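Local coordinates for protein cephalosporin acylase (Bacillus halodurans, PDB 2NLZ) that is probably an N-terminal nucleophile amidohydrolase of the gamma-glutamyltranspeptidase family that splits the side-chain amide of cephalosporins, at residues 38-43 and 134-139; 143-148 and 206-211; 184-189 and 384-389. The protein carries 1 engineered substitution. All coordinates share one frame; numbering follows the deposited sequence.

Interaction 1 of 3, residues 38-43 and 134-139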
ATOM      1  N   LEU D  38      12.484 -29.869  17.684  1.00 37.16           N
ATOM      2  CA  LEU D  38      11.249 -30.383  18.249  1.00 37.97           C
ATOM      3  C   LEU D  38      11.335 -31.867  18.575  1.00 40.88           C
ATOM      4  O   LEU D  38      10.906 -32.289  19.647  1.00 42.51           O
ATOM      5  CB  LEU D  38      10.095 -30.138  17.291  1.00 37.11           C
ATOM      6  CG  LEU D  38       9.153 -28.984  17.623  1.00 39.33           C
ATOM      7  CD1 LEU D  38       9.885 -27.735  18.113  1.00 27.90           C
ATOM      8  CD2 LEU D  38       8.325 -28.684  16.402  1.00 49.78           C
ATOM      9  N   ASP D  39      11.894 -32.653  17.654  1.00 39.31           N
ATOM     10  CA  ASP D  39      12.056 -34.092  17.856  1.00 39.71           C
ATOM     11  C   ASP D  39      12.977 -34.398  19.027  1.00 39.08           C
ATOM     12  O   ASP D  39      12.812 -35.421  19.700  1.00 42.39           O
ATOM     13  CB  ASP D  39      12.607 -34.759  16.602  1.00 38.58           C
ATOM     14  CG  ASP D  39      11.639 -34.706  15.440  1.00 42.36           C
ATOM     15  OD1 ASP D  39      12.066 -35.046  14.306  1.00 51.23           O
ATOM     16  OD2 ASP D  39      10.462 -34.318  15.657  1.00 45.29           O
ATOM     17  N   ILE D  40      13.946 -33.517  19.263  1.00 26.73           N
ATOM     18  CA  ILE D  40      14.886 -33.713  20.351  1.00 25.82           C
ATOM     19  C   ILE D  40      14.237 -33.352  21.679  1.00 29.48           C
ATOM     20  O   ILE D  40      14.446 -34.031  22.687  1.00 34.38           O
ATOM     21  CB  ILE D  40      16.212 -32.969  20.099  1.00 26.91           C
ATOM     22  CG1 ILE D  40      17.240 -33.942  19.532  1.00 22.89           C
ATOM     23  CG2 ILE D  40      16.769 -32.377  21.371  1.00 30.73           C
ATOM     24  CD1 ILE D  40      16.820 -34.591  18.220  1.00 25.19           C
ATOM     25  N   LEU D  41      13.428 -32.298  21.662  1.00 28.27           N
ATOM     26  CA  LEU D  41      12.610 -31.932  22.807  1.00 27.99           C
ATOM     27  C   LEU D  41      11.691 -33.108  23.170  1.00 31.44           C
ATOM     28  O   LEU D  41      11.574 -33.455  24.346  1.00 30.51           O
ATOM     29  CB  LEU D  41      11.809 -30.663  22.496  1.00 29.72           C
ATOM     30  CG  LEU D  41      12.159 -29.275  23.060  1.00 31.22           C
ATOM     31  CD1 LEU D  41      13.577 -29.146  23.553  1.00 24.56           C
ATOM     32  CD2 LEU D  41      11.896 -28.217  21.999  1.00 27.73           C
ATOM     33  N   LYS D  42      11.081 -33.726  22.152  1.00 33.93           N
ATOM     34  CA  LYS D  42      10.269 -34.949  22.305  1.00 42.30           C
ATOM     35  C   LYS D  42      10.994 -36.074  23.017  1.00 42.05           C
ATOM     36  O   LYS D  42      10.450 -36.681  23.938  1.00 46.39           O
ATOM     37  CB  LYS D  42       9.792 -35.484  20.949  1.00 45.04           C
ATOM     38  CG  LYS D  42       8.303 -35.378  20.721  1.00 66.73           C
ATOM     39  CD  LYS D  42       7.968 -35.566  19.251  1.00 78.67           C
ATOM     40  CE  LYS D  42       6.596 -34.983  18.931  1.00 92.45           C
ATOM     41  NZ  LYS D  42       6.508 -34.521  17.516  1.00 85.71           N
ATOM     42  N   ALA D  43      12.224 -36.347  22.590  1.00 43.56           N
ATOM     43  CA  ALA D  43      13.000 -37.453  23.139  1.00 43.21           C
ATOM     44  C   ALA D  43      13.716 -37.087  24.442  1.00 39.93           C
ATOM     45  O   ALA D  43      14.731 -37.687  24.787  1.00 40.74           O
ATOM     46  CB  ALA D  43      13.989 -37.977  22.099  1.00 41.08           C
ATOM     47  N   GLY D 134      23.414 -29.941  28.229  1.00 30.91           N
ATOM     48  CA  GLY D 134      22.420 -30.781  27.556  1.00 35.64           C
ATOM     49  C   GLY D 134      22.036 -32.023  28.341  1.00 36.37           C
ATOM     50  O   GLY D 134      22.757 -32.441  29.242  1.00 43.70           O
ATOM     51  N   ASN D 135      20.896 -32.617  28.001  1.00 36.40           N
ATOM     52  CA  ASN D 135      20.431 -33.849  28.643  1.00 38.83           C
ATOM     53  C   ASN D 135      20.809 -35.098  27.857  1.00 43.66           C
ATOM     54  O   ASN D 135      20.997 -36.175  28.431  1.00 51.88           O
ATOM     55  CB  ASN D 135      18.909 -33.832  28.822  1.00 35.76           C
ATOM     56  CG  ASN D 135      18.459 -32.960  29.975  1.00 38.58           C
ATOM     57  OD1 ASN D 135      19.231 -32.666  30.891  1.00 52.17           O
ATOM     58  ND2 ASN D 135      17.197 -32.545  29.942  1.00 42.97           N
ATOM     59  N   LEU D 136      20.907 -34.947  26.539  1.00 42.40           N
ATOM     60  CA  LEU D 136      21.116 -36.074  25.640  1.00 43.31           C
ATOM     61  C   LEU D 136      22.555 -36.161  25.162  1.00 46.10           C
ATOM     62  O   LEU D 136      23.245 -35.143  25.077  1.00 45.32           O
ATOM     63  CB  LEU D 136      20.209 -35.942  24.417  1.00 46.27           C
ATOM     64  CG  LEU D 136      18.745 -35.600  24.644  1.00 37.19           C
ATOM     65  CD1 LEU D 136      18.049 -35.546  23.309  1.00 33.16           C
ATOM     66  CD2 LEU D 136      18.091 -36.623  25.564  1.00 39.70           C
ATOM     67  N   PRO D 137      23.006 -37.379  24.820  1.00 51.35           N
ATOM     68  CA  PRO D 137      24.328 -37.486  24.219  1.00 53.05           C
ATOM     69  C   PRO D 137      24.290 -36.918  22.799  1.00 48.83           C
ATOM     70  O   PRO D 137      23.236 -36.916  22.153  1.00 40.31           O
ATOM     71  CB  PRO D 137      24.586 -38.994  24.197  1.00 55.03           C
ATOM     72  CG  PRO D 137      23.213 -39.607  24.138  1.00 57.31           C
ATOM     73  CD  PRO D 137      22.336 -38.690  24.943  1.00 52.41           C
ATOM     74  N   LEU D 138      25.438 -36.434  22.337  1.00 39.88           N
ATOM     75  CA  LEU D 138      25.582 -35.809  21.026  1.00 34.10           C
ATOM     76  C   LEU D 138      24.999 -36.659  19.894  1.00 40.80           C
ATOM     77  O   LEU D 138      24.445 -36.125  18.936  1.00 50.61           O
ATOM     78  CB  LEU D 138      27.062 -35.522  20.769  1.00 32.49           C
ATOM     79  CG  LEU D 138      27.442 -34.270  19.993  1.00 30.09           C
ATOM     80  CD1 LEU D 138      26.649 -33.074  20.488  1.00 30.69           C
ATOM     81  CD2 LEU D 138      28.925 -34.016  20.113  1.00 25.07           C
ATOM     82  N   ALA D 139      25.108 -37.981  20.029  1.00 44.40           N
ATOM     83  CA  ALA D 139      24.597 -38.923  19.031  1.00 47.41           C
ATOM     84  C   ALA D 139      23.072 -38.959  18.919  1.00 46.56           C
ATOM     85  O   ALA D 139      22.528 -39.329  17.883  1.00 44.84           O
ATOM     86  CB  ALA D 139      25.133 -40.305  19.303  1.00 54.53           C
TER
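I40, near the C-terminal end of helix 31-42, and A43, just past it, are both met by a single side chain, L136, reaching over from the loop ahead of helix 138-141. Going along the helix, D39 comes first, and it faces a different way: its OD2 makes a salt bridge to K42 of the second subunit. I40 follows and presents its branch methyl, with CG2 lying 3.9 Å from L136 CD1. The two side chains meet at a slant, and the same leucine methyl also sits 4.0 Å from the I40 carbonyl O. The backbones stay well apart, the CA atoms of I40 and L136 being 8.5 Å from each other. Both segments belong to the gamma-glutamyltranspeptidase family of the N-terminal nucleophile (Ntn) clan, and here a helix is joined to a loop between two helices with no hydrogen bond across. K42 returns the exchange at the subunit interface, its NZ pairing with D39 of the second subunit, while its backbone N closes a helical turn on L38 O. A43 is the first residue to leave helical angles, and its carbonyl O lies 3.6 Å from L136 CD2, an apolar neighbour that offers it no proton. L136 can span both partners because its CG stands anti to its own carbonyl carbon (chi1 -47°); chi2 of -179° carries CD1 on toward I40, and CD2, the other prong, faces A43 O. Behind it the backbone N atoms of N135 and L136 each bond to a carboxylate oxygen of D49, on helix 47-61, and the I40 side chain packs on D49 as well.

Interaction 2 of 3, residues 143-148 and 206-211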
ATOM      1  N   ALA D 143      21.229 -36.904  15.462  1.00 35.05           N
ATOM      2  CA  ALA D 143      20.712 -37.991  14.633  1.00 42.03           C
ATOM      3  C   ALA D 143      19.804 -37.555  13.471  1.00 40.47           C
ATOM      4  O   ALA D 143      19.927 -38.107  12.378  1.00 44.16           O
ATOM      5  CB  ALA D 143      20.027 -39.057  15.496  1.00 42.10           C
ATOM      6  N   PRO D 144      18.878 -36.597  13.698  1.00 39.01           N
ATOM      7  CA  PRO D 144      18.068 -36.133  12.566  1.00 35.12           C
ATOM      8  C   PRO D 144      18.911 -35.526  11.465  1.00 35.43           C
ATOM      9  O   PRO D 144      18.636 -35.749  10.295  1.00 31.63           O
ATOM     10  CB  PRO D 144      17.176 -35.057  13.183  1.00 35.02           C
ATOM     11  CG  PRO D 144      17.136 -35.367  14.620  1.00 36.60           C
ATOM     12  CD  PRO D 144      18.479 -35.925  14.948  1.00 35.29           C
ATOM     13  N   ALA D 145      19.938 -34.771  11.850  1.00 33.29           N
ATOM     14  CA  ALA D 145      20.901 -34.195  10.910  1.00 32.95           C
ATOM     15  C   ALA D 145      21.505 -35.269  10.021  1.00 36.42           C
ATOM     16  O   ALA D 145      21.614 -35.075   8.811  1.00 31.38           O
ATOM     17  CB  ALA D 145      22.000 -33.466  11.660  1.00 26.97           C
ATOM     18  N   ILE D 146      21.880 -36.395  10.641  1.00 39.84           N
ATOM     19  CA  ILE D 146      22.426 -37.576   9.951  1.00 42.20           C
ATOM     20  C   ILE D 146      21.383 -38.185   9.028  1.00 38.94           C
ATOM     21  O   ILE D 146      21.659 -38.460   7.862  1.00 38.29           O
ATOM     22  CB  ILE D 146      22.932 -38.642  10.957  1.00 41.51           C
ATOM     23  CG1 ILE D 146      24.158 -38.118  11.706  1.00 43.62           C
ATOM     24  CG2 ILE D 146      23.264 -39.941  10.253  1.00 40.75           C
ATOM     25  CD1 ILE D 146      24.430 -38.824  13.021  1.00 50.75           C
ATOM     26  N   ARG D 147      20.179 -38.360   9.553  1.00 40.69           N
ATOM     27  CA  ARG D 147      19.068 -38.904   8.783  1.00 47.69           C
ATOM     28  C   ARG D 147      18.791 -38.078   7.526  1.00 46.06           C
ATOM     29  O   ARG D 147      18.487 -38.636   6.477  1.00 44.94           O
ATOM     30  CB  ARG D 147      17.810 -38.966   9.656  1.00 53.10           C
ATOM     31  CG  ARG D 147      16.674 -39.846   9.128  1.00 56.04           C
ATOM     32  CD  ARG D 147      15.271 -39.388   9.587  1.00 64.09           C
ATOM     33  NE  ARG D 147      15.239 -38.608  10.832  1.00 90.01           N
ATOM     34  CZ  ARG D 147      15.398 -39.094  12.069  1.00 88.67           C
ATOM     35  NH1 ARG D 147      15.643 -40.383  12.277  1.00 86.19           N
ATOM     36  NH2 ARG D 147      15.338 -38.271  13.111  1.00 78.94           N
ATOM     37  N   TYR D 148      18.894 -36.754   7.645  1.00 47.89           N
ATOM     38  CA  TYR D 148      18.638 -35.862   6.518  1.00 41.37           C
ATOM     39  C   TYR D 148      19.747 -35.969   5.485  1.00 40.82           C
ATOM     40  O   TYR D 148      19.488 -35.929   4.287  1.00 45.80           O
ATOM     41  CB  TYR D 148      18.507 -34.401   6.969  1.00 42.45           C
ATOM     42  CG  TYR D 148      17.208 -34.040   7.669  1.00 37.70           C
ATOM     43  CD1 TYR D 148      17.216 -33.247   8.815  1.00 39.12           C
ATOM     44  CD2 TYR D 148      15.978 -34.482   7.187  1.00 40.27           C
ATOM     45  CE1 TYR D 148      16.040 -32.905   9.468  1.00 47.57           C
ATOM     46  CE2 TYR D 148      14.797 -34.144   7.835  1.00 45.44           C
ATOM     47  CZ  TYR D 148      14.840 -33.355   8.976  1.00 50.52           C
ATOM     48  OH  TYR D 148      13.685 -33.011   9.634  1.00 51.04           O
ATOM     49  N   ASP D 206      28.402 -39.361   7.307  1.00 39.29           N
ATOM     50  CA  ASP D 206      29.555 -40.068   7.878  1.00 44.41           C
ATOM     51  C   ASP D 206      30.277 -39.239   8.929  1.00 42.95           C
ATOM     52  O   ASP D 206      30.563 -39.714  10.038  1.00 32.36           O
ATOM     53  CB  ASP D 206      30.548 -40.469   6.777  1.00 49.72           C
ATOM     54  CG  ASP D 206      30.009 -41.567   5.870  1.00 52.78           C
ATOM     55  OD1 ASP D 206      29.071 -42.282   6.281  1.00 42.50           O
ATOM     56  OD2 ASP D 206      30.524 -41.709   4.740  1.00 53.95           O
ATOM     57  N   THR D 207      30.557 -37.991   8.577  1.00 42.99           N
ATOM     58  CA  THR D 207      31.310 -37.126   9.464  1.00 45.77           C
ATOM     59  C   THR D 207      30.489 -36.685  10.683  1.00 42.45           C
ATOM     60  O   THR D 207      31.027 -36.593  11.791  1.00 40.56           O
ATOM     61  CB  THR D 207      31.954 -35.939   8.712  1.00 37.81           C
ATOM     62  OG1 THR D 207      32.592 -35.069   9.646  1.00 55.21           O
ATOM     63  CG2 THR D 207      30.934 -35.164   7.981  1.00 51.47           C
ATOM     64  N   LEU D 208      29.192 -36.457  10.494  1.00 37.64           N
ATOM     65  CA  LEU D 208      28.335 -36.123  11.625  1.00 36.32           C
ATOM     66  C   LEU D 208      28.239 -37.295  12.581  1.00 38.75           C
ATOM     67  O   LEU D 208      28.294 -37.112  13.790  1.00 34.56           O
ATOM     68  CB  LEU D 208      26.948 -35.678  11.183  1.00 31.57           C
ATOM     69  CG  LEU D 208      26.857 -34.245  10.660  1.00 26.49           C
ATOM     70  CD1 LEU D 208      25.483 -34.004  10.062  1.00 29.10           C
ATOM     71  CD2 LEU D 208      27.172 -33.200  11.731  1.00 25.67           C
ATOM     72  N   ARG D 209      28.135 -38.501  12.032  1.00 45.72           N
ATOM     73  CA  ARG D 209      28.197 -39.712  12.842  1.00 45.38           C
ATOM     74  C   ARG D 209      29.554 -39.813  13.559  1.00 43.91           C
ATOM     75  O   ARG D 209      29.613 -40.173  14.734  1.00 43.48           O
ATOM     76  CB  ARG D 209      27.911 -40.948  11.986  1.00 43.82           C
ATOM     77  CG  ARG D 209      27.680 -42.229  12.770  1.00 58.21           C
ATOM     78  CD  ARG D 209      26.453 -42.987  12.268  1.00 68.37           C
ATOM     79  NE  ARG D 209      26.320 -42.926  10.811  1.00 70.39           N
ATOM     80  CZ  ARG D 209      25.217 -43.237  10.132  1.00 65.25           C
ATOM     81  NH1 ARG D 209      24.121 -43.640  10.764  1.00 57.88           N
ATOM     82  NH2 ARG D 209      25.209 -43.137   8.812  1.00 56.69           N
ATOM     83  N   SER D 210      30.632 -39.456  12.868  1.00 40.54           N
ATOM     84  CA  SER D 210      31.953 -39.574  13.456  1.00 42.76           C
ATOM     85  C   SER D 210      32.145 -38.611  14.621  1.00 43.66           C
ATOM     86  O   SER D 210      32.855 -38.939  15.569  1.00 46.41           O
ATOM     87  CB  SER D 210      33.054 -39.393  12.403  1.00 49.31           C
ATOM     88  OG  SER D 210      34.343 -39.685  12.934  1.00 53.33           O
ATOM     89  N   ILE D 211      31.518 -37.435  14.566  1.00 43.81           N
ATOM     90  CA  ILE D 211      31.654 -36.486  15.684  1.00 45.09           C
ATOM     91  C   ILE D 211      30.639 -36.757  16.772  1.00 43.88           C
ATOM     92  O   ILE D 211      30.851 -36.388  17.923  1.00 44.42           O
ATOM     93  CB  ILE D 211      31.657 -34.974  15.276  1.00 40.20           C
ATOM     94  CG1 ILE D 211      30.499 -34.627  14.362  1.00 42.74           C
ATOM     95  CG2 ILE D 211      32.954 -34.604  14.587  1.00 51.10           C
ATOM     96  CD1 ILE D 211      30.838 -33.511  13.394  1.00 53.33           C
TER
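I146 is the side chain on which this contact turns: it reaches from helix 143-151 to both L208 and R209 on helix 202-212, and its two branches meet different partners. CG1 stands anti to the carbonyl carbon (chi1 -68°) and comes to 3.7 Å from L208 CB, the two side chains sliding past each other in opposite directions. From CG1 the chain carries on to CD1, which lies against the backbone of the other helix, 3.8 Å from R209 N. CG2, anti to the backbone N, goes the other way and sits over the centre of one face of the R209 guanidinium, 3.7 Å above its plane. The arginine gets there by bending: its chain leaves extended at chi1, then turns at chi2 (133°) and again at chi3, so the two side chains cross at about a right angle and the guanidinium comes to lie under CG2. Its charged end is held by E150, further along helix 143-151, whose OE2 forms a salt bridge with R209 NH2; the same helix therefore supplies both a methyl over the face and a carboxylate for the charge. With an alanine here in place of I146, a gap would probably open beside L208 CB and the guanidinium would lose the methyl over its face. Next to I146, A145 CB meets L208 CD1 at 3.9 Å, and V60 and T56 of helix 47-61 close in on L208 and A145 respectively. The two helical segments run nearly antiparallel, with axes 9.2 Å apart and a crossing angle of -161°, an antiparallel helix pair held by buried aliphatic packing and edged by the R209-E150 salt bridge.

Interaction 3 of 3, residues 184-189 and 384-389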
ATOM      1  N   ASP D 184      31.988 -31.938  -6.348  1.00 44.08           N
ATOM      2  CA  ASP D 184      31.574 -33.330  -6.179  1.00 49.37           C
ATOM      3  C   ASP D 184      30.474 -33.463  -5.122  1.00 51.59           C
ATOM      4  O   ASP D 184      29.548 -34.264  -5.283  1.00 49.59           O
ATOM      5  CB  ASP D 184      32.772 -34.214  -5.819  1.00 50.95           C
ATOM      6  CG  ASP D 184      33.758 -34.356  -6.962  1.00 57.14           C
ATOM      7  OD1 ASP D 184      33.381 -34.119  -8.131  1.00 56.98           O
ATOM      8  OD2 ASP D 184      34.918 -34.714  -6.682  1.00 59.74           O
ATOM      9  N   THR D 185      30.584 -32.657  -4.063  1.00 49.87           N
ATOM     10  CA  THR D 185      29.659 -32.666  -2.934  1.00 42.37           C
ATOM     11  C   THR D 185      28.382 -31.852  -3.175  1.00 44.82           C
ATOM     12  O   THR D 185      27.284 -32.340  -2.927  1.00 46.11           O
ATOM     13  CB  THR D 185      30.348 -32.120  -1.674  1.00 41.64           C
ATOM     14  OG1 THR D 185      31.525 -32.886  -1.413  1.00 32.63           O
ATOM     15  CG2 THR D 185      29.423 -32.161  -0.459  1.00 47.41           C
ATOM     16  N   PHE D 186      28.531 -30.617  -3.648  1.00 41.45           N
ATOM     17  CA  PHE D 186      27.400 -29.686  -3.723  1.00 37.01           C
ATOM     18  C   PHE D 186      26.814 -29.503  -5.118  1.00 40.48           C
ATOM     19  O   PHE D 186      25.739 -28.916  -5.271  1.00 40.20           O
ATOM     20  CB  PHE D 186      27.787 -28.330  -3.136  1.00 28.05           C
ATOM     21  CG  PHE D 186      28.172 -28.390  -1.701  1.00 30.76           C
ATOM     22  CD1 PHE D 186      27.262 -28.814  -0.750  1.00 21.44           C
ATOM     23  CD2 PHE D 186      29.442 -28.031  -1.297  1.00 28.74           C
ATOM     24  CE1 PHE D 186      27.607 -28.869   0.581  1.00 29.29           C
ATOM     25  CE2 PHE D 186      29.805 -28.089   0.035  1.00 31.40           C
ATOM     26  CZ  PHE D 186      28.887 -28.509   0.975  1.00 31.90           C
ATOM     27  N   ALA D 187      27.523 -29.991  -6.132  1.00 45.06           N
ATOM     28  CA  ALA D 187      26.996 -30.006  -7.494  1.00 49.15           C
ATOM     29  C   ALA D 187      27.191 -31.373  -8.157  1.00 53.06           C
ATOM     30  O   ALA D 187      27.893 -31.474  -9.162  1.00 49.29           O
ATOM     31  CB  ALA D 187      27.651 -28.923  -8.313  1.00 44.74           C
ATOM     32  N   PRO D 188      26.554 -32.428  -7.608  1.00 61.95           N
ATOM     33  CA  PRO D 188      26.920 -33.774  -8.047  1.00 66.03           C
ATOM     34  C   PRO D 188      26.435 -34.116  -9.451  1.00 65.62           C
ATOM     35  O   PRO D 188      26.999 -35.000 -10.090  1.00 65.54           O
ATOM     36  CB  PRO D 188      26.255 -34.679  -7.005  1.00 65.03           C
ATOM     37  CG  PRO D 188      25.129 -33.900  -6.485  1.00 63.13           C
ATOM     38  CD  PRO D 188      25.479 -32.451  -6.599  1.00 62.26           C
ATOM     39  N   LYS D 189      25.410 -33.413  -9.923  1.00 67.50           N
ATOM     40  CA  LYS D 189      24.884 -33.637 -11.262  1.00 71.51           C
ATOM     41  C   LYS D 189      25.468 -32.676 -12.289  1.00 70.76           C
ATOM     42  O   LYS D 189      24.922 -32.529 -13.379  1.00 75.72           O
ATOM     43  CB  LYS D 189      23.357 -33.537 -11.273  1.00 76.93           C
ATOM     44  CG  LYS D 189      22.628 -34.871 -11.184  1.00 86.49           C
ATOM     45  CD  LYS D 189      21.975 -35.061  -9.829  1.00 87.20           C
ATOM     46  CE  LYS D 189      20.896 -36.125  -9.898  1.00 86.59           C
ATOM     47  NZ  LYS D 189      19.923 -35.966  -8.790  1.00 77.41           N
ATOM     48  N   GLY D 384      35.409 -22.606  -0.107  1.00 33.04           N
ATOM     49  CA  GLY D 384      35.353 -23.497  -1.260  1.00 34.01           C
ATOM     50  C   GLY D 384      36.143 -24.777  -1.062  1.00 38.67           C
ATOM     51  O   GLY D 384      36.009 -25.738  -1.835  1.00 34.13           O
ATOM     52  N   VAL D 385      36.970 -24.789  -0.024  1.00 35.69           N
ATOM     53  CA  VAL D 385      37.691 -25.983   0.348  1.00 34.59           C
ATOM     54  C   VAL D 385      36.734 -26.938   1.029  1.00 32.49           C
ATOM     55  O   VAL D 385      36.188 -26.640   2.089  1.00 36.86           O
ATOM     56  CB  VAL D 385      38.866 -25.670   1.275  1.00 30.04           C
ATOM     57  CG1 VAL D 385      39.645 -26.943   1.604  1.00 29.02           C
ATOM     58  CG2 VAL D 385      39.771 -24.663   0.619  1.00 32.59           C
ATOM     59  N   VAL D 386      36.498 -28.070   0.387  1.00 29.79           N
ATOM     60  CA  VAL D 386      35.755 -29.141   1.011  1.00 36.00           C
ATOM     61  C   VAL D 386      36.698 -30.326   1.097  1.00 41.16           C
ATOM     62  O   VAL D 386      37.247 -30.746   0.080  1.00 39.01           O
ATOM     63  CB  VAL D 386      34.498 -29.507   0.204  1.00 38.21           C
ATOM     64  CG1 VAL D 386      33.771 -30.677   0.849  1.00 44.04           C
ATOM     65  CG2 VAL D 386      33.564 -28.310   0.093  1.00 34.67           C
ATOM     66  N   VAL D 387      36.919 -30.828   2.311  1.00 45.63           N
ATOM     67  CA  VAL D 387      37.759 -32.008   2.519  1.00 44.71           C
ATOM     68  C   VAL D 387      37.022 -33.167   1.865  1.00 48.86           C
ATOM     69  O   VAL D 387      35.868 -33.412   2.186  1.00 49.33           O
ATOM     70  CB  VAL D 387      38.025 -32.260   4.020  1.00 43.54           C
ATOM     71  CG1 VAL D 387      38.909 -33.484   4.226  1.00 48.29           C
ATOM     72  CG2 VAL D 387      38.667 -31.036   4.660  1.00 42.19           C
ATOM     73  N   PRO D 388      37.672 -33.848   0.907  1.00 54.97           N
ATOM     74  CA  PRO D 388      36.999 -34.770  -0.013  1.00 53.86           C
ATOM     75  C   PRO D 388      36.281 -35.925   0.680  1.00 52.80           C
ATOM     76  O   PRO D 388      36.795 -36.498   1.653  1.00 46.52           O
ATOM     77  CB  PRO D 388      38.147 -35.295  -0.883  1.00 57.62           C
ATOM     78  CG  PRO D 388      39.382 -35.062  -0.078  1.00 55.25           C
ATOM     79  CD  PRO D 388      39.118 -33.791   0.647  1.00 52.73           C
ATOM     80  N   GLY D 389      35.084 -36.239   0.186  1.00 51.03           N
ATOM     81  CA  GLY D 389      34.291 -37.358   0.697  1.00 54.16           C
ATOM     82  C   GLY D 389      33.755 -37.223   2.113  1.00 53.77           C
ATOM     83  O   GLY D 389      33.134 -38.151   2.630  1.00 55.35           O
TER
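The backbone of helix 180-186 at T185 and F186 lies beside the extended run around V386, a short, weakly bonded strand. The closest CA atoms, those of T185 and G389, are 7.5 Å apart, and no hydrogen bond links the segments. G389 has a positive phi of 67°, a conformation that favours glycine, where the chain turns back toward strand 392-393. V386 splits its two methyls between the two helical residues. CG1, anti to the backbone N, lies 3.9 Å from T185 OG1, a hydroxyl already hydrogen-bonded to P181 O in the same helix. CG2 comes in at the edge of the F186 ring, near its plane, and is 3.8 Å from F186 CE2. Over one face of that ring sits the neighbouring T185 CG2, 3.8 Å above the plane, so threonine and valine approach the phenyl group from different directions. The rings of W182 and F381 also meet F186, inclined to it by about 55°, and A393 touches both F186 and V386. What results is a helix packed against an antiparallel hairpin, strands 386-387 and 392-393, through a buried aromatic and aliphatic cluster.

How the interactions relate
Interactions 1 and 2 are neighbours, with centres 14 Å apart and direct packing of I40 CD1 on P144 CG (3.7 Å); helices 138-141 and 143-151 follow one another in the chain, and helix 47-61 borders both contacts. Interaction 3 lies about 17 Å from interaction 2 and 30 Å from interaction 1, centre to centre, and touches neither. Along the chain interaction 1 closes before the others open, whereas the segments of interactions 2 and 3 alternate, 143-148, 184-189, 206-211, 384-389, tying distant parts of the sequence together. Helix 223-234 packs on residues of both. All six segments belong to the gamma-glutamyltranspeptidase homology region, and interaction 1 borders the salt bridges that join this chain to the second subunit.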